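Local structure of fusarinine C esterase sidJ (Aspergillus fumigatus, 6GUP) at residues A[39-44]-A[118-123]. The protein hydrolyses the ester bonds of the siderophore fusarinine C, releasing fusarinine and iron, and leaves the related triacetylfusarinine C uncleaved. Sequence-based numbering, arbitrary orientation.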
loop_
_atom_site.group_PDB
_atom_site.type_symbol
_atom_site.label_atom_id
_atom_site.label_comp_id
_atom_site.label_asym_id
_atom_site.label_seq_id
_atom_site.Cartn_x
_atom_site.Cartn_y
_atom_site.Cartn_z
ATOM N N LEU A 39 -1.652 11.712 -16.767
ATOM C CA LEU A 39 -1.497 10.285 -17.044
ATOM C C LEU A 39 -1.559 9.525 -15.719
ATOM O O LEU A 39 -0.637 9.621 -14.907
ATOM C CB LEU A 39 -0.163 10.017 -17.752
ATOM C CG LEU A 39 0.163 8.567 -18.134
ATOM C CD1 LEU A 39 -0.849 8.021 -19.128
ATOM C CD2 LEU A 39 1.568 8.466 -18.706
ATOM N N LEU A 40 -2.650 8.787 -15.502
ATOM C CA LEU A 40 -2.791 7.926 -14.324
ATOM C C LEU A 40 -2.275 6.530 -14.661
ATOM O O LEU A 40 -2.834 5.839 -15.516
ATOM C CB LEU A 40 -4.245 7.857 -13.849
ATOM C CG LEU A 40 -4.532 7.014 -12.593
ATOM C CD1 LEU A 40 -3.696 7.453 -11.397
ATOM C CD2 LEU A 40 -6.010 7.073 -12.249
ATOM N N PHE A 41 -1.215 6.133 -13.965
ATOM C CA PHE A 41 -0.526 4.868 -14.181
ATOM C C PHE A 41 -0.973 3.893 -13.094
ATOM O O PHE A 41 -0.827 4.181 -11.907
ATOM C CB PHE A 41 0.981 5.117 -14.110
ATOM C CG PHE A 41 1.827 3.896 -14.330
ATOM C CD1 PHE A 41 2.199 3.091 -13.258
ATOM C CD2 PHE A 41 2.297 3.576 -15.600
ATOM C CE1 PHE A 41 2.997 1.976 -13.450
ATOM C CE2 PHE A 41 3.098 2.462 -15.799
ATOM C CZ PHE A 41 3.451 1.664 -14.721
ATOM N N VAL A 42 -1.526 2.755 -13.511
ATOM C CA VAL A 42 -1.999 1.715 -12.597
ATOM C C VAL A 42 -1.024 0.542 -12.679
ATOM O O VAL A 42 -0.951 -0.146 -13.700
ATOM C CB VAL A 42 -3.430 1.251 -12.960
ATOM C CG1 VAL A 42 -3.938 0.199 -11.977
ATOM C CG2 VAL A 42 -4.386 2.439 -12.994
ATOM N N GLY A 43 -0.273 0.325 -11.600
ATOM C CA GLY A 43 0.697 -0.766 -11.531
ATOM C C GLY A 43 0.037 -2.122 -11.372
ATOM O O GLY A 43 -1.192 -2.232 -11.365
ATOM N N GLY A 44 0.862 -3.159 -11.243
ATOM C CA GLY A 44 0.377 -4.526 -11.040
ATOM C C GLY A 44 -0.386 -4.704 -9.738
ATOM O O GLY A 44 -0.345 -3.837 -8.860
ATOM N N VAL A 118 -5.537 10.190 -19.407
ATOM C CA VAL A 118 -5.174 8.908 -20.001
ATOM C C VAL A 118 -4.929 7.920 -18.865
ATOM O O VAL A 118 -4.235 8.245 -17.899
ATOM C CB VAL A 118 -3.908 9.039 -20.871
ATOM C CG1 VAL A 118 -3.466 7.682 -21.415
ATOM C CG2 VAL A 118 -4.152 10.014 -22.016
ATOM N N LEU A 119 -5.501 6.724 -18.987
ATOM C CA LEU A 119 -5.296 5.654 -18.015
ATOM C C LEU A 119 -4.334 4.626 -18.601
ATOM O O LEU A 119 -4.621 4.026 -19.636
ATOM C CB LEU A 119 -6.629 4.992 -17.663
ATOM C CG LEU A 119 -6.625 4.012 -16.485
ATOM C CD1 LEU A 119 -6.380 4.732 -15.166
ATOM C CD2 LEU A 119 -7.935 3.244 -16.433
ATOM N N MET A 120 -3.193 4.438 -17.941
ATOM C CA MET A 120 -2.191 3.462 -18.366
ATOM C C MET A 120 -2.137 2.303 -17.376
ATOM O O MET A 120 -2.064 2.520 -16.167
ATOM C CB MET A 120 -0.819 4.122 -18.476
ATOM C CG MET A 120 0.268 3.201 -19.004
ATOM S SD MET A 120 1.717 4.098 -19.584
ATOM C CE MET A 120 2.724 2.741 -20.170
ATOM N N GLY A 121 -2.176 1.081 -17.905
ATOM C CA GLY A 121 -2.055 -0.140 -17.109
ATOM C C GLY A 121 -0.727 -0.823 -17.375
ATOM O O GLY A 121 -0.293 -0.922 -18.526
ATOM N N HIS A 122 -0.085 -1.289 -16.304
ATOM C CA HIS A 122 1.196 -1.989 -16.376
ATOM C C HIS A 122 1.014 -3.380 -15.789
ATOM O O HIS A 122 0.504 -3.520 -14.674
ATOM C CB HIS A 122 2.262 -1.198 -15.611
ATOM C CG HIS A 122 3.446 -2.007 -15.176
ATOM N ND1 HIS A 122 4.516 -2.271 -16.004
ATOM C CD2 HIS A 122 3.736 -2.595 -13.990
ATOM C CE1 HIS A 122 5.407 -2.996 -15.351
ATOM N NE2 HIS A 122 4.958 -3.205 -14.128
ATOM N N SER A 123 1.434 -4.396 -16.546
ATOM C CA SER A 123 1.283 -5.801 -16.162
ATOM C C SER A 123 -0.198 -6.118 -15.867
ATOM O O SER A 123 -1.049 -5.876 -16.727
ATOM C CB SER A 123 2.233 -6.150 -15.005
ATOM O OG SER A 123 2.116 -7.514 -14.642
#
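Phe-41 and Met-120 sit in register on neighbouring parallel strands, and packing is dense on the face they share with Leu-39 and Val-118. Phe-41, with CG anti to its backbone N (chi1 -179°), sends its ring tip forward onto His-122, a very short contact with Phe-41 CZ 3.2 Å from His-122 CB; the two rings are nearly parallel but displaced so far (centroids 5.7 Å) that there is little stacking. The His-122 ring is anchored through ND1, hydrogen-bonded to Gln-163. Behind the tip, Met-120 SD stands at the ring's edge, 5.3 Å from the Phe-41 centroid, a Met-aromatic contact. Leu-39 CD1 makes a further close methyl contact with Val-118 CG1 at 3.5 Å. Four backbone hydrogen bonds tie the strands, the straightest from Met-120 N to Leu-40 O (2.8 Å, 173° at the hydrogen). These are central strands of an alpha/beta-hydrolase sheet; the positive phi of Ser-123 (55°), two residues after Gly-121, fits a nucleophile elbow, and its OG is hydrogen-bonded to NE2 of His-327, consistent with a catalytic triad. On the opposite face, Leu-119 CD1 touches Leu-40 CD2 and, at 3.7 Å, Val-42 CG2, where Ile-93 of helix 86-108 touches both Val-42 and Leu-119. Past the strand ends the contact loosens: partly exposed Gly-44 and Ser-123 have CA atoms 5.4 Å apart.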